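PDB 4GEY: porin B from Pseudomonas putida, which probably forms a carbohydrate-selective beta-barrel channel in the outer membrane through which sugars such as glucose are taken up. Local coordinates for residues A[164-170]-A[391-395]; A[113-119]-A[411-417]; A[67-71]-A[120-124]. The protein carries 2 engineered substitutions. All blocks are in the same frame, centred on the assembly; numbering follows the deposited sequence.

Interaction 1 of 3, residues A[164-170]-A[391-395]. With C8E ((hydroxyethyloxy)tri(ethyloxy)octane), chain D; C8E ((hydroxyethyloxy)tri(ethyloxy)octane), chain F.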
loop_
_atom_site.group_PDB
_atom_site.type_symbol
_atom_site.label_atom_id
_atom_site.label_comp_id
_atom_site.label_asym_id
_atom_site.label_seq_id
_atom_site.Cartn_x
_atom_site.Cartn_y
_atom_site.Cartn_z
ATOM N N ASP A 164 -7.358 5.266 -3.390
ATOM C CA ASP A 164 -7.852 6.404 -4.144
ATOM C C ASP A 164 -6.944 7.625 -3.975
ATOM O O ASP A 164 -6.770 8.401 -4.926
ATOM C CB ASP A 164 -9.301 6.716 -3.786
ATOM C CG ASP A 164 -10.271 5.720 -4.394
ATOM O OD1 ASP A 164 -9.946 5.160 -5.467
ATOM O OD2 ASP A 164 -11.355 5.495 -3.799
ATOM N N PHE A 165 -6.362 7.786 -2.781
ATOM C CA PHE A 165 -5.429 8.883 -2.514
ATOM C C PHE A 165 -4.171 8.699 -3.375
ATOM O O PHE A 165 -3.915 7.614 -3.872
ATOM C CB PHE A 165 -5.049 8.946 -1.028
ATOM C CG PHE A 165 -6.131 9.504 -0.136
ATOM C CD1 PHE A 165 -7.131 8.678 0.375
ATOM C CD2 PHE A 165 -6.134 10.852 0.216
ATOM C CE1 PHE A 165 -8.125 9.188 1.198
ATOM C CE2 PHE A 165 -7.133 11.377 1.039
ATOM C CZ PHE A 165 -8.124 10.547 1.532
ATOM N N GLN A 166 -3.397 9.757 -3.575
ATOM C CA GLN A 166 -2.163 9.620 -4.325
ATOM C C GLN A 166 -1.004 9.312 -3.379
ATOM O O GLN A 166 -0.060 8.590 -3.729
ATOM C CB GLN A 166 -1.869 10.884 -5.130
ATOM C CG GLN A 166 -0.631 10.758 -6.017
ATOM C CD GLN A 166 -0.600 11.776 -7.137
ATOM O OE1 GLN A 166 -1.591 11.973 -7.848
ATOM N NE2 GLN A 166 0.537 12.440 -7.297
ATOM N N ASN A 167 -1.086 9.876 -2.178
ATOM C CA ASN A 167 -0.052 9.712 -1.178
ATOM C C ASN A 167 -0.072 8.303 -0.564
ATOM O O ASN A 167 -1.118 7.814 -0.149
ATOM C CB ASN A 167 -0.239 10.763 -0.098
ATOM C CG ASN A 167 0.937 10.851 0.839
ATOM O OD1 ASN A 167 1.144 9.982 1.688
ATOM N ND2 ASN A 167 1.706 11.916 0.707
ATOM N N LEU A 168 1.097 7.672 -0.501
ATOM C CA LEU A 168 1.234 6.287 -0.048
ATOM C C LEU A 168 0.592 6.046 1.295
ATOM O O LEU A 168 -0.005 5.002 1.506
ATOM C CB LEU A 168 2.708 5.876 0.032
ATOM C CG LEU A 168 3.142 4.558 -0.612
ATOM C CD1 LEU A 168 4.424 4.067 0.032
ATOM C CD2 LEU A 168 2.063 3.499 -0.569
ATOM N N ALA A 169 0.712 7.014 2.197
ATOM C CA ALA A 169 0.184 6.881 3.547
ATOM C C ALA A 169 -1.321 6.601 3.578
ATOM O O ALA A 169 -1.847 6.150 4.606
ATOM C CB ALA A 169 0.482 8.135 4.339
ATOM N N PHE A 170 -2.016 6.890 2.476
ATOM C CA PHE A 170 -3.469 6.714 2.422
ATOM C C PHE A 170 -3.888 5.721 1.350
ATOM O O PHE A 170 -5.026 5.730 0.881
ATOM C CB PHE A 170 -4.188 8.054 2.197
ATOM C CG PHE A 170 -3.697 9.140 3.077
ATOM C CD1 PHE A 170 -3.983 9.134 4.429
ATOM C CD2 PHE A 170 -2.930 10.166 2.563
ATOM C CE1 PHE A 170 -3.504 10.140 5.258
ATOM C CE2 PHE A 170 -2.458 11.168 3.379
ATOM C CZ PHE A 170 -2.736 11.150 4.733
ATOM N N ASN A 391 2.073 13.393 6.822
ATOM C CA ASN A 391 1.577 13.541 5.460
ATOM C C ASN A 391 0.131 13.953 5.508
ATOM O O ASN A 391 -0.612 13.517 6.398
ATOM C CB ASN A 391 1.673 12.231 4.677
ATOM C CG ASN A 391 3.095 11.870 4.286
ATOM O OD1 ASN A 391 3.472 11.945 3.108
ATOM N ND2 ASN A 391 3.885 11.445 5.264
ATOM N N ALA A 392 -0.276 14.781 4.548
ATOM C CA ALA A 392 -1.684 15.101 4.388
ATOM C C ALA A 392 -2.053 15.257 2.919
ATOM O O ALA A 392 -1.278 15.797 2.120
ATOM C CB ALA A 392 -2.055 16.344 5.178
ATOM N N GLU A 393 -3.241 14.776 2.566
ATOM C CA GLU A 393 -3.749 14.945 1.215
ATOM C C GLU A 393 -5.194 15.435 1.220
ATOM O O GLU A 393 -6.027 14.991 2.009
ATOM C CB GLU A 393 -3.622 13.631 0.433
ATOM C CG GLU A 393 -4.104 13.683 -1.029
ATOM C CD GLU A 393 -3.836 12.376 -1.797
ATOM O OE1 GLU A 393 -2.957 11.594 -1.364
ATOM O OE2 GLU A 393 -4.505 12.126 -2.830
ATOM N N LEU A 394 -5.484 16.379 0.345
ATOM C CA LEU A 394 -6.863 16.742 0.063
ATOM C C LEU A 394 -7.069 16.530 -1.436
ATOM O O LEU A 394 -6.264 17.005 -2.246
ATOM C CB LEU A 394 -7.123 18.190 0.457
ATOM C CG LEU A 394 -8.336 18.847 -0.190
ATOM C CD1 LEU A 394 -9.605 18.173 0.301
ATOM C CD2 LEU A 394 -8.360 20.370 0.057
ATOM N N TYR A 395 -8.113 15.795 -1.811
ATOM C CA TYR A 395 -8.347 15.548 -3.226
ATOM C C TYR A 395 -9.794 15.744 -3.650
ATOM O O TYR A 395 -10.695 15.818 -2.815
ATOM C CB TYR A 395 -7.816 14.166 -3.655
ATOM C CG TYR A 395 -8.650 12.946 -3.253
ATOM C CD1 TYR A 395 -9.883 12.692 -3.839
ATOM C CD2 TYR A 395 -8.171 12.023 -2.342
ATOM C CE1 TYR A 395 -10.621 11.602 -3.506
ATOM C CE2 TYR A 395 -8.911 10.907 -2.000
ATOM C CZ TYR A 395 -10.140 10.705 -2.586
ATOM O OH TYR A 395 -10.910 9.605 -2.265
HETATM C C1 C8E D . -3.782 19.459 -9.718
HETATM C C2 C8E D . -3.320 20.268 -8.508
HETATM C C3 C8E D . -4.428 21.199 -8.024
HETATM C C4 C8E D . -4.786 20.873 -6.577
HETATM C C5 C8E D . -6.128 20.142 -6.452
HETATM C C6 C8E D . -7.079 20.800 -5.449
HETATM C C7 C8E D . -7.959 19.779 -4.730
HETATM C C8 C8E D . -8.564 20.382 -3.466
HETATM O O9 C8E D . -9.904 20.819 -3.653
HETATM C C10 C8E D . -10.856 20.180 -2.813
HETATM C C11 C8E D . -12.008 21.125 -2.439
HETATM O O12 C8E D . -12.667 21.691 -3.564
HETATM C C13 C8E D . -14.070 21.849 -3.361
HETATM C C14 C8E D . -14.856 21.883 -4.682
HETATM O O15 C8E D . -16.057 22.632 -4.557
HETATM C C16 C8E D . -17.219 21.922 -4.957
HETATM C C17 C8E D . -17.933 22.582 -6.141
HETATM O O18 C8E D . -19.084 21.834 -6.514
HETATM C C19 C8E D . -20.320 22.511 -6.365
HETATM C C20 C8E D . -21.310 21.951 -7.385
HETATM O O21 C8E D . -22.156 22.954 -7.904
HETATM C C7 C8E F . -3.367 18.951 2.440
HETATM C C8 C8E F . -2.953 20.229 1.719
HETATM O O9 C8E F . -2.989 21.293 2.644
HETATM C C10 C8E F . -1.934 22.220 2.500
HETATM C C11 C8E F . -2.023 23.271 3.604
HETATM O O12 C8E F . -0.899 24.124 3.561
HETATM C C13 C8E F . -0.556 24.575 4.858
HETATM C C14 C8E F . 0.434 25.738 4.825
HETATM O O15 C8E F . 0.246 26.503 5.998
HETATM C C16 C8E F . 1.214 26.261 7.001
HETATM C C17 C8E F . 2.568 26.840 6.597
HETATM O O18 C8E F . 2.509 28.246 6.686
HETATM C C19 C8E F . 3.047 28.741 7.893
HETATM C C20 C8E F . 3.358 30.221 7.699
HETATM O O21 C8E F . 2.673 30.700 6.556
#

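Interaction 2 of 3, residues A[113-119]-A[411-417]. With C8E ((hydroxyethyloxy)tri(ethyloxy)octane), chain F; DMU (decyl-beta-D-maltopyranoside), chain K.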
loop_
_atom_site.group_PDB
_atom_site.type_symbol
_atom_site.label_atom_id
_atom_site.label_comp_id
_atom_site.label_asym_id
_atom_site.label_seq_id
_atom_site.Cartn_x
_atom_site.Cartn_y
_atom_site.Cartn_z
ATOM N N ALA A 113 18.380 10.440 3.727
ATOM C CA ALA A 113 17.277 10.101 4.617
ATOM C C ALA A 113 15.958 10.403 3.906
ATOM O O ALA A 113 15.319 11.437 4.134
ATOM C CB ALA A 113 17.383 10.873 5.939
ATOM N N GLY A 114 15.562 9.487 3.035
ATOM C CA GLY A 114 14.446 9.709 2.145
ATOM C C GLY A 114 13.125 9.641 2.866
ATOM O O GLY A 114 13.032 9.075 3.957
ATOM N N GLN A 115 12.106 10.222 2.244
ATOM C CA GLN A 115 10.754 10.226 2.773
ATOM C C GLN A 115 10.244 8.810 3.016
ATOM O O GLN A 115 10.533 7.905 2.243
ATOM C CB GLN A 115 9.808 10.936 1.798
ATOM C CG GLN A 115 8.453 11.185 2.393
ATOM C CD GLN A 115 7.474 11.710 1.407
ATOM O OE1 GLN A 115 7.842 12.062 0.283
ATOM N NE2 GLN A 115 6.202 11.767 1.806
ATOM N N PHE A 116 9.492 8.613 4.091
ATOM C CA PHE A 116 8.954 7.295 4.363
ATOM C C PHE A 116 7.787 7.032 3.433
ATOM O O PHE A 116 7.796 6.068 2.675
ATOM C CB PHE A 116 8.573 7.130 5.842
ATOM C CG PHE A 116 9.751 6.992 6.740
ATOM C CD1 PHE A 116 10.389 5.774 6.876
ATOM C CD2 PHE A 116 10.252 8.090 7.423
ATOM C CE1 PHE A 116 11.507 5.638 7.692
ATOM C CE2 PHE A 116 11.362 7.967 8.246
ATOM C CZ PHE A 116 11.993 6.736 8.381
ATOM N N SER A 117 6.795 7.911 3.482
ATOM C CA SER A 117 5.707 7.891 2.521
ATOM C C SER A 117 6.212 8.407 1.168
ATOM O O SER A 117 7.409 8.633 0.981
ATOM C CB SER A 117 4.528 8.739 3.017
ATOM O OG SER A 117 3.392 8.593 2.175
ATOM N N SER A 118 5.291 8.588 0.230
ATOM C CA SER A 118 5.634 8.891 -1.149
ATOM C C SER A 118 4.478 9.646 -1.772
ATOM O O SER A 118 3.308 9.313 -1.540
ATOM C CB SER A 118 5.888 7.598 -1.929
ATOM O OG SER A 118 5.772 7.819 -3.322
ATOM N N VAL A 119 4.794 10.664 -2.562
ATOM C CA VAL A 119 3.755 11.515 -3.132
ATOM C C VAL A 119 3.206 10.940 -4.425
ATOM O O VAL A 119 2.330 11.527 -5.057
ATOM C CB VAL A 119 4.263 12.944 -3.366
ATOM C CG1 VAL A 119 4.714 13.523 -2.058
ATOM C CG2 VAL A 119 5.407 12.955 -4.374
ATOM N N GLN A 411 -0.985 17.811 -1.644
ATOM C CA GLN A 411 -0.302 17.062 -0.597
ATOM C C GLN A 411 0.610 17.954 0.210
ATOM O O GLN A 411 1.269 18.834 -0.347
ATOM C CB GLN A 411 0.518 15.943 -1.215
ATOM C CG GLN A 411 -0.326 14.815 -1.742
ATOM C CD GLN A 411 0.510 13.753 -2.379
ATOM O OE1 GLN A 411 1.304 13.108 -1.708
ATOM N NE2 GLN A 411 0.347 13.562 -3.684
ATOM N N TYR A 412 0.651 17.718 1.520
ATOM C CA TYR A 412 1.495 18.485 2.429
ATOM C C TYR A 412 2.306 17.548 3.290
ATOM O O TYR A 412 1.764 16.618 3.886
ATOM C CB TYR A 412 0.646 19.371 3.336
ATOM C CG TYR A 412 1.415 20.507 3.990
ATOM C CD1 TYR A 412 1.919 21.560 3.230
ATOM C CD2 TYR A 412 1.617 20.538 5.362
ATOM C CE1 TYR A 412 2.609 22.604 3.822
ATOM C CE2 TYR A 412 2.312 21.582 5.964
ATOM C CZ TYR A 412 2.806 22.610 5.191
ATOM O OH TYR A 412 3.502 23.645 5.783
ATOM N N ILE A 413 3.606 17.805 3.379
ATOM C CA ILE A 413 4.518 16.918 4.088
ATOM C C ILE A 413 5.388 17.659 5.104
ATOM O O ILE A 413 6.205 18.504 4.743
ATOM C CB ILE A 413 5.433 16.188 3.097
ATOM C CG1 ILE A 413 4.606 15.600 1.962
ATOM C CG2 ILE A 413 6.189 15.077 3.783
ATOM C CD1 ILE A 413 5.404 15.401 0.747
ATOM N N LYS A 414 5.214 17.321 6.376
ATOM C CA LYS A 414 5.983 17.926 7.445
ATOM C C LYS A 414 7.125 16.998 7.828
ATOM O O LYS A 414 6.896 15.827 8.140
ATOM C CB LYS A 414 5.090 18.173 8.657
ATOM C CG LYS A 414 5.725 19.061 9.708
ATOM C CD LYS A 414 5.755 18.379 11.065
ATOM C CE LYS A 414 7.178 18.224 11.581
ATOM N NZ LYS A 414 7.874 19.517 11.822
ATOM N N SER A 415 8.347 17.525 7.808
ATOM C CA SER A 415 9.539 16.714 8.036
ATOM C C SER A 415 9.583 15.464 7.159
ATOM O O SER A 415 9.327 14.358 7.633
ATOM C CB SER A 415 9.656 16.308 9.506
ATOM O OG SER A 415 9.797 17.445 10.332
ATOM N N PRO A 416 9.895 15.643 5.872
ATOM C CA PRO A 416 10.176 14.520 4.984
ATOM C C PRO A 416 11.263 13.644 5.590
ATOM O O PRO A 416 12.256 14.171 6.107
ATOM C CB PRO A 416 10.692 15.214 3.730
ATOM C CG PRO A 416 9.974 16.499 3.725
ATOM C CD PRO A 416 9.951 16.926 5.158
ATOM N N GLY A 417 11.058 12.330 5.552
ATOM C CA GLY A 417 11.985 11.395 6.160
ATOM C C GLY A 417 12.150 11.540 7.663
ATOM O O GLY A 417 13.079 10.975 8.247
HETATM C C7 C8E F . -3.367 18.951 2.440
HETATM C C8 C8E F . -2.953 20.229 1.719
HETATM O O9 C8E F . -2.989 21.293 2.644
HETATM C C10 C8E F . -1.934 22.220 2.500
HETATM C C11 C8E F . -2.023 23.271 3.604
HETATM O O12 C8E F . -0.899 24.124 3.561
HETATM C C13 C8E F . -0.556 24.575 4.858
HETATM C C14 C8E F . 0.434 25.738 4.825
HETATM O O15 C8E F . 0.246 26.503 5.998
HETATM C C16 C8E F . 1.214 26.261 7.001
HETATM C C17 C8E F . 2.568 26.840 6.597
HETATM O O18 C8E F . 2.509 28.246 6.686
HETATM C C19 C8E F . 3.047 28.741 7.893
HETATM C C20 C8E F . 3.358 30.221 7.699
HETATM O O21 C8E F . 2.673 30.700 6.556
HETATM C C1 DMU K . 7.222 23.172 10.864
HETATM C C2 DMU K . 8.321 23.296 11.770
HETATM C C3 DMU K . 8.431 24.623 12.405
HETATM C C4 DMU K . 7.100 25.146 12.985
HETATM O O5 DMU K . 5.888 24.679 12.135
HETATM C C6 DMU K . 5.954 23.370 11.524
HETATM O O7 DMU K . 9.366 24.599 13.502
HETATM O O16 DMU K . 4.862 23.240 10.605
HETATM C C18 DMU K . 3.531 23.175 11.100
HETATM C C19 DMU K . 2.366 23.531 10.135
HETATM C C22 DMU K . 0.980 22.815 10.319
HETATM C C25 DMU K . -0.103 23.047 9.258
HETATM C C28 DMU K . -1.075 21.913 8.951
HETATM C C31 DMU K . -2.041 22.024 7.775
HETATM C C34 DMU K . -2.960 20.866 7.455
HETATM O O49 DMU K . 7.292 21.837 10.231
HETATM O O55 DMU K . 9.563 22.888 11.094
HETATM C C57 DMU K . 7.096 26.496 13.094
HETATM O O61 DMU K . 6.191 27.031 14.001
HETATM C C5 DMU K . 11.330 25.358 14.515
HETATM C C7 DMU K . 10.984 26.544 15.220
HETATM C C8 DMU K . 11.327 27.765 14.472
HETATM C C9 DMU K . 10.590 27.878 13.095
HETATM O O1 DMU K . 10.270 26.466 12.557
HETATM C C10 DMU K . 10.582 25.231 13.265
HETATM O O2 DMU K . 11.032 28.887 15.248
HETATM O O3 DMU K . 11.134 24.156 15.354
HETATM O O4 DMU K . 11.692 26.519 16.483
HETATM C C11 DMU K . 11.301 28.517 12.180
HETATM O O6 DMU K . 11.793 29.759 12.517
#

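Interaction 3 of 3, residues A[67-71]-A[120-124]. With BGC (beta-D-glucopyranose), chain B; C8E ((hydroxyethyloxy)tri(ethyloxy)octane), chain H; DMU (decyl-beta-D-maltopyranoside), chain N.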
loop_
_atom_site.group_PDB
_atom_site.type_symbol
_atom_site.label_atom_id
_atom_site.label_comp_id
_atom_site.label_asym_id
_atom_site.label_seq_id
_atom_site.Cartn_x
_atom_site.Cartn_y
_atom_site.Cartn_z
ATOM N N ARG A 67 7.162 15.179 -11.845
ATOM C CA ARG A 67 7.477 13.796 -12.116
ATOM C C ARG A 67 6.226 13.027 -12.428
ATOM O O ARG A 67 5.135 13.400 -12.004
ATOM C CB ARG A 67 8.268 13.183 -10.963
ATOM C CG ARG A 67 9.635 13.827 -10.783
ATOM C CD ARG A 67 10.549 13.451 -11.925
ATOM N NE ARG A 67 11.868 14.067 -11.819
ATOM C CZ ARG A 67 12.157 15.283 -12.265
ATOM N NH1 ARG A 67 11.213 16.016 -12.838
ATOM N NH2 ARG A 67 13.381 15.770 -12.131
ATOM N N TYR A 68 6.383 11.975 -13.217
ATOM C CA TYR A 68 5.246 11.185 -13.627
ATOM C C TYR A 68 5.561 9.713 -13.508
ATOM O O TYR A 68 6.644 9.262 -13.867
ATOM C CB TYR A 68 4.847 11.508 -15.059
ATOM C CG TYR A 68 3.688 10.682 -15.559
ATOM C CD1 TYR A 68 2.383 10.996 -15.206
ATOM C CD2 TYR A 68 3.897 9.587 -16.385
ATOM C CE1 TYR A 68 1.324 10.244 -15.662
ATOM C CE2 TYR A 68 2.849 8.834 -16.854
ATOM C CZ TYR A 68 1.569 9.172 -16.493
ATOM O OH TYR A 68 0.530 8.423 -16.954
ATOM N N SER A 69 4.588 8.968 -13.015
ATOM C CA SER A 69 4.769 7.560 -12.763
ATOM C C SER A 69 3.450 6.916 -13.120
ATOM O O SER A 69 2.400 7.524 -12.930
ATOM C CB SER A 69 5.053 7.375 -11.281
ATOM O OG SER A 69 5.950 6.317 -11.076
ATOM N N ASP A 70 3.481 5.699 -13.647
ATOM C CA ASP A 70 2.230 5.014 -13.967
ATOM C C ASP A 70 2.280 3.486 -13.850
ATOM O O ASP A 70 3.319 2.900 -13.527
ATOM C CB ASP A 70 1.679 5.453 -15.336
ATOM C CG ASP A 70 2.534 4.988 -16.519
ATOM O OD1 ASP A 70 3.516 4.239 -16.330
ATOM O OD2 ASP A 70 2.207 5.382 -17.666
ATOM N N GLN A 71 1.148 2.851 -14.126
ATOM C CA GLN A 71 1.036 1.405 -13.996
ATOM C C GLN A 71 -0.058 0.884 -14.908
ATOM O O GLN A 71 -1.146 1.464 -14.995
ATOM C CB GLN A 71 0.760 1.012 -12.536
ATOM C CG GLN A 71 0.563 -0.478 -12.271
ATOM C CD GLN A 71 0.101 -0.774 -10.820
ATOM O OE1 GLN A 71 0.914 -1.007 -9.913
ATOM N NE2 GLN A 71 -1.208 -0.766 -10.610
ATOM N N GLN A 120 3.727 9.782 -4.814
ATOM C CA GLN A 120 3.215 9.086 -5.982
ATOM C C GLN A 120 3.148 7.598 -5.674
ATOM O O GLN A 120 4.050 6.847 -6.061
ATOM C CB GLN A 120 4.103 9.337 -7.204
ATOM C CG GLN A 120 4.031 10.742 -7.741
ATOM C CD GLN A 120 5.243 11.114 -8.606
ATOM O OE1 GLN A 120 6.233 11.671 -8.105
ATOM N NE2 GLN A 120 5.165 10.813 -9.904
ATOM N N GLU A 121 2.079 7.178 -4.989
ATOM C CA GLU A 121 1.951 5.791 -4.512
ATOM C C GLU A 121 2.219 4.771 -5.607
ATOM O O GLU A 121 2.702 3.689 -5.341
ATOM C CB GLU A 121 0.562 5.516 -3.906
ATOM C CG GLU A 121 -0.630 5.617 -4.885
ATOM C CD GLU A 121 -0.896 4.332 -5.668
ATOM O OE1 GLU A 121 -1.722 4.347 -6.609
ATOM O OE2 GLU A 121 -0.306 3.286 -5.330
ATOM N N VAL A 122 1.901 5.095 -6.847
ATOM C CA VAL A 122 2.007 4.072 -7.866
ATOM C C VAL A 122 3.468 3.743 -8.238
ATOM O O VAL A 122 3.732 2.717 -8.870
ATOM C CB VAL A 122 1.172 4.421 -9.092
ATOM C CG1 VAL A 122 1.949 5.364 -10.007
ATOM C CG2 VAL A 122 0.772 3.155 -9.799
ATOM N N TRP A 123 4.408 4.604 -7.837
ATOM C CA TRP A 123 5.824 4.372 -8.119
ATOM C C TRP A 123 6.468 3.370 -7.153
ATOM O O TRP A 123 6.255 3.433 -5.937
ATOM C CB TRP A 123 6.624 5.667 -8.039
ATOM C CG TRP A 123 8.090 5.460 -8.362
ATOM C CD1 TRP A 123 8.680 5.572 -9.590
ATOM C CD2 TRP A 123 9.146 5.100 -7.455
ATOM N NE1 TRP A 123 10.023 5.308 -9.507
ATOM C CE2 TRP A 123 10.338 5.014 -8.208
ATOM C CE3 TRP A 123 9.200 4.837 -6.083
ATOM C CZ2 TRP A 123 11.566 4.679 -7.637
ATOM C CZ3 TRP A 123 10.432 4.504 -5.517
ATOM C CH2 TRP A 123 11.588 4.432 -6.289
ATOM N N GLY A 124 7.295 2.474 -7.683
ATOM C CA GLY A 124 8.131 1.675 -6.812
ATOM C C GLY A 124 8.239 0.216 -7.198
ATOM O O GLY A 124 7.468 -0.275 -8.021
HETATM C C2 BGC B . 4.291 1.231 -4.600
HETATM C C3 BGC B . 2.981 0.966 -4.186
HETATM C C4 BGC B . 2.840 -0.379 -3.633
HETATM C C5 BGC B . 3.836 -0.674 -2.470
HETATM C C6 BGC B . 3.905 -1.974 -2.085
HETATM C C1 BGC B . 5.235 1.143 -3.516
HETATM O O1 BGC B . 6.497 1.407 -4.016
HETATM O O2 BGC B . 4.338 2.576 -5.178
HETATM O O3 BGC B . 2.082 1.156 -5.332
HETATM O O4 BGC B . 1.514 -0.557 -3.223
HETATM O O5 BGC B . 5.201 -0.192 -2.952
HETATM O O6 BGC B . 4.637 -2.879 -2.841
HETATM C C1 C8E H . 7.849 10.610 -20.120
HETATM C C2 C8E H . 6.476 11.257 -20.201
HETATM C C3 C8E H . 5.393 10.180 -20.122
HETATM C C4 C8E H . 4.026 10.785 -19.807
HETATM C C5 C8E H . 3.002 10.527 -20.910
HETATM C C6 C8E H . 1.641 10.161 -20.314
HETATM C C7 C8E H . 0.698 11.356 -20.264
HETATM C C8 C8E H . -0.559 11.069 -19.447
HETATM O O9 C8E H . -1.659 10.756 -20.274
HETATM C C10 C8E H . -2.592 9.928 -19.614
HETATM C C1 DMU N . 8.692 14.693 -18.161
HETATM C C2 DMU N . 10.132 14.770 -18.122
HETATM C C3 DMU N . 10.733 16.063 -17.715
HETATM C C4 DMU N . 9.995 16.796 -16.566
HETATM O O5 DMU N . 8.479 16.532 -16.632
HETATM C C6 DMU N . 8.033 15.210 -16.985
HETATM O O7 DMU N . 12.113 15.872 -17.312
HETATM O O16 DMU N . 6.624 15.291 -17.200
HETATM C C18 DMU N . 5.709 14.936 -16.179
HETATM C C19 DMU N . 4.231 15.299 -16.455
HETATM C C22 DMU N . 3.544 14.627 -17.685
HETATM C C25 DMU N . 2.031 14.790 -17.792
HETATM C C28 DMU N . 1.121 13.622 -17.468
HETATM C C31 DMU N . -0.363 13.892 -17.311
HETATM O O49 DMU N . 8.260 13.282 -18.343
HETATM O O55 DMU N . 10.683 14.329 -19.413
HETATM C C57 DMU N . 10.170 18.137 -16.631
HETATM O O61 DMU N . 9.539 18.917 -15.671
HETATM C C5 DMU N . 14.423 16.231 -17.380
HETATM C C7 DMU N . 14.575 16.717 -16.045
HETATM C C8 DMU N . 14.521 18.196 -15.910
HETATM C C9 DMU N . 13.559 18.974 -16.887
HETATM O O1 DMU N . 12.909 18.035 -17.941
HETATM C C10 DMU N . 13.134 16.588 -17.965
HETATM O O2 DMU N . 14.223 18.549 -14.582
HETATM O O3 DMU N . 14.615 14.768 -17.437
HETATM O O4 DMU N . 15.851 16.217 -15.558
HETATM C C11 DMU N . 14.187 19.967 -17.499
HETATM O O6 DMU N . 14.691 20.984 -16.710
#

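Interaction 1 of 3, residues A[164-170]-A[391-395]
The carboxylate of Glu393 carries this contact, in which a loop folded inside the porin beta-barrel is bonded to strand 388-399 of its wall. Gln166 N donates to Glu393 OE2 at 2.7 Å and Asn167 N to Glu393 OE1 at 2.7 Å, with a weak further bond from Gln166 N to Glu393 OE1 at 2.9 Å. A glutamate suits this place because its extended side chain (chi1, chi2 t) spans the gap and offers two acceptors to two successive amides. Asn167 ND2 donates to OD1 of Asn391 at 3.0 Å, whose ND2 is held by Glu389, and also to Gln411; Asn167 OD1 accepts from Ala169 N at 3.0 Å, an Asx turn. Further out, the edge of Tyr395 meets the Phe165 face in a T-shaped pair, centroids 4.6 Å apart; the tyrosine hydroxyl bonds to Asp347. Ala392 and Leu394 point away from the loop, and Leu394 CD2 lies 3.5 Å from C8 of a bound detergent. The Phe170 ring turns its edge to Asn391 O and Ala392 CA, with CZ 3.6 Å from Asn391 O.

Interaction 2 of 3, residues A[113-119]-A[411-417]
Gly417 has the most surface covered here, pressed against the loop backbone so that Gly417 N lies 3.5 Å from Gln115 CA and Gly417 CA 3.4 Å from Gly114 O. A beta carbon would clash with the carbonyl oxygens of Ala113 and Gly114, and the positive phi of 62° is also easiest for glycine. Val119, a compact branched residue, fills the other end: its CG1 meets Ile413 CD1 at 3.4 Å, and its carbonyl O accepts from Gln411 NE2 at 3.2 Å in a nearly straight hydrogen bond, while Gln411 OE1 is held by Asn167. Between them Gln115 reaches out fully extended, bringing NE2 to 3.9 Å from Ile413 CG2; its OE1 bonds to Ser104. The contact thus joins an inner loop of the porin barrel to the end of a wall strand and the turn beyond. Helix 103-108 packs on Val119 and Gln115 through Leu103 and Ile108, Glu389 of strand 388-399 accepts from the backbone amides of both Phe116 and Gly417, and strand 347-357 lies against Phe116.

Interaction 3 of 3, residues A[67-71]-A[120-124]
Val122 sits between two inward-pointing residues of strand 67-71, and its chi1 of 83° sets the fit: CG2 lies 3.5 Å from Gln71 CB, and CG1 lies 3.9 Å from Ser69 CB. A short branched side chain lets one methyl meet each of the two strand residues. Ser69, with chi1 between wells at -146°, brings OG to 3.2 Å from Trp123 CB, near the edge of the indole; a larger residue would crowd the turn. Gln120 (chi1 m, chi2 t) reaches across to the strand, Gln120 NE2 coming 3.7 Å from Ser69 CB, while its OE1 accepts from Leu103 N. Gln120 to Trp123 form a type I turn, closed by Trp123 N donating to Gln120 O at 2.9 Å, which rests on the inner face of the barrel wall and forms part of the glucose pocket. Outward-pointing Tyr68 meets detergent tails instead. Arg67 starts toward the turn, but its m, m bend carries the guanidinium away, to a salt bridge with Asp106 through NE and a hydrogen bond from NH1 to Thr65. Gln71, extended with chi1 and chi2 both t, reaches pocket residues Arg98 and Trp186. The CB of Glu121 points away from the strand and its carboxylate forms a salt bridge with Lys431; the backbone carbonyls of the turn face the sugar, glucose O3 donating to Glu121 O at 2.6 Å and glucose O1 to Trp123 O at 2.8 Å. Gly124 CA comes within 3.2 Å of glucose O1, where a beta carbon would collide with that hydroxyl.

All three contacts are buried, and each sets an irregular inner loop against a strand of the same antiparallel barrel, or in interaction 2 also the turn after it. Interactions 1 and 2 use the neighbouring strands 388-399 and 404-414; interaction 3 uses strand 66-79, and its loop segment continues directly from that of interaction 2. The inner loops also bind one another: Gln166 O lies 2.9 Å from Glu121 N, and Asn167 OD1 2.7 Å from Ser117 OG, both probable hydrogen bonds. Chemistry differs with place. Interaction 1 relies on a carboxylate and amides, interaction 2 on close backbone fit with one hydrogen bond, and interaction 3 on van der Waals fit, its turn's carbonyls being turned toward the sugar.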